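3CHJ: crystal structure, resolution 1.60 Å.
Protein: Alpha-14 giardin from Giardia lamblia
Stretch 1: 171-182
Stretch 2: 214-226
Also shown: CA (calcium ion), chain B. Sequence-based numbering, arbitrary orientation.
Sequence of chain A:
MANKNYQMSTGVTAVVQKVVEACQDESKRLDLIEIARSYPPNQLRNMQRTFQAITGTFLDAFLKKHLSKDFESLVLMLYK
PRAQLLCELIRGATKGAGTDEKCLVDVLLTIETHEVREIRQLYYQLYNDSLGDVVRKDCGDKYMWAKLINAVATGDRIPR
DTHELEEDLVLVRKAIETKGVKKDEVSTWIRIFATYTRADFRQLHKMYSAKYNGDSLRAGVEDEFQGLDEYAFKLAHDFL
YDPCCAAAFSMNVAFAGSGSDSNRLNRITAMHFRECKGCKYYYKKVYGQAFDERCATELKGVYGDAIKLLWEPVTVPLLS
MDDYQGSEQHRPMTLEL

Stretch 1, residues 171-182: LVRKAIETKGVK
Stretch 2 (214-226) GDSLRAGVEDEFQ

Residues 171-177 form the end of a helix that begins earlier in the chain, and T178-K182 continue as a loop; in the second stretch, helix 217-224 follows an N-cap at S216, whose OG accepts from A219 N (3.0 Å). The two helices run in broadly the same direction, their axes crossing at 41° with a closest approach of 9.2 Å. The register pairs I176 with G220 (CA-CA 5.4 Å) and G180 with E224 (CA-CA 5.8 Å).

A calcium ion ties the C-terminal ends together. T178 leaves helical geometry (phi/psi -91/137°), and the chain bends round the ion, presenting A175 O at 2.3 Å from the calcium ion and T178 O, T178 OG1 and G180 O each at 2.4 Å. The p rotamer of T178 (chi1 61°) lets its hydroxyl bind the same ion as its carbonyl. G180 has phi/psi 81/159°, a positive phi that favours glycine. From the other helix, E224 is bidentate, with OE1 and OE2 both 2.5 Å from the calcium ion. Its CA-to-CB bond points sideways, but chi1 t (-178°), chi2 p (79°) and chi3 -38° bring the carboxylate to the ion. Buried E224 can thus lie 3.1 Å from T178 O through OE1, a contact between two acceptors made tolerable by the shared metal. One further ligand comes from elsewhere in the structure.

Beside the site, V181 (chi1 t) rests its CG2 3.5 Å from CE1 of F225, whose m rotamer (chi1 -63°, chi2 -74°) brings the ring, obliquely, to the valine.

Between the helices the packing is apolar. I176, chi1 m and chi2 t, has its CG2 3.7 Å from G220 CA and its CD1 4.0 Å from L217 CD1. G220 suits this close approach: an ideal CB there would lie 2.4 Å from I176 CD1, a clash. Buried L217 (chi1 t, chi2 p) also meets V172, CD1 to CG1 at 4.3 Å.

At the N-terminal end of the second stretch, R173 extends with chi1 t, chi2 p and chi3 t to form a salt bridge with D215. R173 NH1 donates to D215 OD2 at 2.8 Å, and R173 NH2 donates to the same oxygen, D215 OD2, at 3.3 Å, the oxygen lying near the guanidinium plane. The CA-to-CB bond of D215 points toward the first stretch, and chi1 m with chi2 -4° sets the carboxylate. R173 NE also makes a weak bond to E177 OE2 (3.0 Å), within a salt bridge.

Water 2 donates to I176 O (2.8 Å) and D223 OD2 (2.7 Å), while water 3 accepts from G180 N (2.8 Å) and donates to E224 O (3.1 Å), linking the backbones. Together the stretches bury 491 Å².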

# COMPACT_ATOMS: atom_id res chain seq x y z
N LEU A 171 -28.79 5.53 -0.18
CA LEU A 171 -28.36 5.18 -1.53
C LEU A 171 -27.44 3.95 -1.58
O LEU A 171 -27.62 3.07 -2.44
CB LEU A 171 -27.68 6.39 -2.19
CG LEU A 171 -28.66 7.53 -2.54
CD1 LEU A 171 -27.88 8.78 -2.88
CD2 LEU A 171 -29.58 7.12 -3.69
N VAL A 172 -26.48 3.89 -0.65
CA VAL A 172 -25.58 2.74 -0.65
C VAL A 172 -26.27 1.44 -0.19
O VAL A 172 -25.97 0.36 -0.71
CB VAL A 172 -24.24 3.00 0.08
CG1 VAL A 172 -24.33 2.84 1.61
CG2 VAL A 172 -23.17 2.06 -0.52
N ARG A 173 -27.20 1.56 0.74
CA ARG A 173 -28.03 0.41 1.11
C ARG A 173 -28.82 -0.11 -0.09
O ARG A 173 -28.88 -1.31 -0.33
CB ARG A 173 -28.97 0.74 2.27
CG ARG A 173 -29.93 -0.38 2.60
CD ARG A 173 -29.21 -1.59 3.21
NE ARG A 173 -30.14 -2.50 3.87
CZ ARG A 173 -29.79 -3.46 4.72
NH1 ARG A 173 -28.51 -3.67 5.01
NH2 ARG A 173 -30.71 -4.23 5.28
N LYS A 174 -29.44 0.81 -0.85
CA LYS A 174 -30.15 0.44 -2.07
C LYS A 174 -29.24 -0.33 -3.03
O LYS A 174 -29.60 -1.39 -3.54
CB LYS A 174 -30.74 1.69 -2.73
CG LYS A 174 -31.62 1.45 -3.95
CD LYS A 174 -30.81 1.42 -5.24
CE LYS A 174 -31.62 0.88 -6.41
NZ LYS A 174 -30.84 0.88 -7.69
N ALA A 175 -28.04 0.20 -3.23
CA ALA A 175 -27.06 -0.44 -4.10
C ALA A 175 -26.66 -1.83 -3.60
O ALA A 175 -26.53 -2.77 -4.38
CB ALA A 175 -25.83 0.47 -4.23
N ILE A 176 -26.46 -1.96 -2.29
CA ILE A 176 -26.09 -3.24 -1.69
C ILE A 176 -27.20 -4.29 -1.86
O ILE A 176 -26.94 -5.48 -2.05
CB ILE A 176 -25.71 -3.03 -0.22
CG1 ILE A 176 -24.32 -2.35 -0.15
CG2 ILE A 176 -25.74 -4.35 0.56
CD1 ILE A 176 -23.94 -1.81 1.23
N GLU A 177 -28.44 -3.83 -1.82
CA GLU A 177 -29.58 -4.74 -1.89
C GLU A 177 -29.80 -5.36 -3.25
O GLU A 177 -30.31 -6.48 -3.34
CB GLU A 177 -30.87 -4.08 -1.37
CG GLU A 177 -30.88 -3.95 0.13
CD GLU A 177 -32.22 -3.51 0.69
OE1 GLU A 177 -33.27 -3.77 0.06
OE2 GLU A 177 -32.23 -2.89 1.77
N THR A 178 -29.41 -4.65 -4.31
CA THR A 178 -29.61 -5.14 -5.69
C THR A 178 -28.42 -5.95 -6.20
O THR A 178 -27.26 -5.56 -6.00
CB THR A 178 -29.84 -3.99 -6.67
OG1 THR A 178 -28.67 -3.14 -6.68
CG2 THR A 178 -31.06 -3.15 -6.29
N LYS A 179 -28.72 -7.07 -6.86
CA LYS A 179 -27.68 -7.91 -7.46
C LYS A 179 -27.00 -7.17 -8.61
O LYS A 179 -27.66 -6.72 -9.55
CB LYS A 179 -28.28 -9.23 -7.95
CG LYS A 179 -27.27 -10.26 -8.39
CD LYS A 179 -27.95 -11.46 -9.03
CE LYS A 179 -28.62 -12.33 -7.97
NZ LYS A 179 -29.34 -13.50 -8.56
N GLY A 180 -25.68 -7.03 -8.51
CA GLY A 180 -24.90 -6.34 -9.54
C GLY A 180 -24.94 -4.82 -9.37
O GLY A 180 -25.84 -4.28 -8.73
N VAL A 181 -23.95 -4.13 -9.94
CA VAL A 181 -23.93 -2.67 -9.90
C VAL A 181 -24.83 -2.15 -11.01
O VAL A 181 -24.51 -2.28 -12.20
CB VAL A 181 -22.49 -2.11 -10.09
CG1 VAL A 181 -22.49 -0.60 -10.07
CG2 VAL A 181 -21.54 -2.68 -9.02
N LYS A 182 -25.96 -1.58 -10.61
CA LYS A 182 -26.89 -0.96 -11.56
C LYS A 182 -26.37 0.40 -12.02
O LYS A 182 -25.53 1.01 -11.36
CB LYS A 182 -28.29 -0.83 -10.95
CG LYS A 182 -28.84 -2.13 -10.35
CD LYS A 182 -28.91 -3.25 -11.37
CE LYS A 182 -29.66 -4.45 -10.82
NZ LYS A 182 -29.65 -5.58 -11.81
N GLY A 214 -27.24 -3.78 12.69
CA GLY A 214 -25.91 -4.37 12.82
C GLY A 214 -25.29 -4.94 11.55
O GLY A 214 -24.19 -5.51 11.60
N ASP A 215 -25.96 -4.79 10.41
CA ASP A 215 -25.39 -5.22 9.13
C ASP A 215 -24.09 -4.47 8.89
O ASP A 215 -23.91 -3.38 9.42
CB ASP A 215 -26.33 -4.95 7.95
CG ASP A 215 -27.46 -5.97 7.82
OD1 ASP A 215 -27.53 -6.97 8.60
OD2 ASP A 215 -28.30 -5.77 6.91
N SER A 216 -23.19 -5.06 8.09
CA SER A 216 -21.85 -4.48 7.85
C SER A 216 -21.71 -3.88 6.45
O SER A 216 -22.06 -4.54 5.47
CB SER A 216 -20.78 -5.55 8.05
OG SER A 216 -19.60 -5.21 7.35
N LEU A 217 -21.18 -2.66 6.37
CA LEU A 217 -20.96 -2.00 5.08
C LEU A 217 -19.95 -2.80 4.25
O LEU A 217 -20.17 -3.02 3.06
CB LEU A 217 -20.49 -0.56 5.29
CG LEU A 217 -20.04 0.26 4.08
CD1 LEU A 217 -21.18 0.35 3.06
CD2 LEU A 217 -19.61 1.65 4.55
N ARG A 218 -18.88 -3.26 4.89
CA ARG A 218 -17.89 -4.09 4.17
C ARG A 218 -18.49 -5.40 3.67
O ARG A 218 -18.13 -5.86 2.59
CB ARG A 218 -16.66 -4.36 5.03
CG ARG A 218 -15.43 -4.77 4.19
CD ARG A 218 -14.36 -5.10 5.17
NE ARG A 218 -13.01 -5.29 4.64
CZ ARG A 218 -12.52 -6.43 4.16
NH1 ARG A 218 -13.32 -7.50 4.03
NH2 ARG A 218 -11.24 -6.49 3.78
N ALA A 219 -19.38 -6.03 4.45
CA ALA A 219 -20.08 -7.21 3.96
C ALA A 219 -20.92 -6.90 2.71
O ALA A 219 -21.03 -7.74 1.82
CB ALA A 219 -20.95 -7.80 5.09
N GLY A 220 -21.49 -5.69 2.67
CA GLY A 220 -22.24 -5.22 1.50
C GLY A 220 -21.35 -5.07 0.28
O GLY A 220 -21.76 -5.37 -0.83
N VAL A 221 -20.11 -4.62 0.49
CA VAL A 221 -19.12 -4.55 -0.60
C VAL A 221 -18.88 -5.94 -1.17
O VAL A 221 -18.85 -6.13 -2.39
CB VAL A 221 -17.79 -3.93 -0.11
CG1 VAL A 221 -16.66 -4.22 -1.11
CG2 VAL A 221 -17.97 -2.42 0.09
N GLU A 222 -18.75 -6.93 -0.27
CA GLU A 222 -18.51 -8.30 -0.68
C GLU A 222 -19.69 -8.81 -1.50
O GLU A 222 -19.48 -9.46 -2.51
CB GLU A 222 -18.26 -9.20 0.54
CG GLU A 222 -16.94 -8.88 1.26
CD GLU A 222 -16.96 -9.05 2.79
OE1 GLU A 222 -17.63 -9.98 3.33
OE2 GLU A 222 -16.29 -8.22 3.47
N ASP A 223 -20.92 -8.49 -1.09
CA ASP A 223 -22.12 -8.89 -1.83
C ASP A 223 -22.09 -8.32 -3.24
O ASP A 223 -22.38 -9.02 -4.21
CB ASP A 223 -23.40 -8.41 -1.14
CG ASP A 223 -23.68 -9.13 0.16
OD1 ASP A 223 -23.03 -10.15 0.46
OD2 ASP A 223 -24.57 -8.65 0.89
N GLU A 224 -21.70 -7.06 -3.34
CA GLU A 224 -21.88 -6.28 -4.58
C GLU A 224 -20.86 -6.57 -5.67
O GLU A 224 -21.18 -6.53 -6.87
CB GLU A 224 -21.87 -4.77 -4.27
CG GLU A 224 -22.10 -3.85 -5.49
CD GLU A 224 -23.57 -3.74 -5.92
OE1 GLU A 224 -24.31 -4.75 -5.89
OE2 GLU A 224 -23.99 -2.64 -6.33
N PHE A 225 -19.62 -6.81 -5.25
CA PHE A 225 -18.51 -6.85 -6.19
C PHE A 225 -17.84 -8.19 -6.21
O PHE A 225 -17.97 -8.98 -5.29
CB PHE A 225 -17.47 -5.80 -5.78
CG PHE A 225 -17.97 -4.38 -5.84
CD1 PHE A 225 -18.15 -3.75 -7.07
CD2 PHE A 225 -18.26 -3.66 -4.67
CE1 PHE A 225 -18.60 -2.41 -7.15
CE2 PHE A 225 -18.71 -2.32 -4.74
CZ PHE A 225 -18.89 -1.70 -5.99
N GLN A 226 -17.11 -8.44 -7.30
CA GLN A 226 -16.26 -9.61 -7.43
C GLN A 226 -14.91 -9.24 -8.04
O GLN A 226 -14.72 -8.12 -8.52
CB GLN A 226 -16.95 -10.71 -8.26
CG GLN A 226 -17.03 -10.37 -9.74
CD GLN A 226 -17.73 -11.48 -10.50
OE1 GLN A 226 -18.94 -11.66 -10.36
NE2 GLN A 226 -16.95 -12.25 -11.27
CA CA B . -26.32 -3.42 -6.53
O HOH W 1 -25.15 -6.51 -3.81
O HOH W 2 -26.85 -7.60 -0.20
O HOH W 3 -23.69 -8.38 -6.99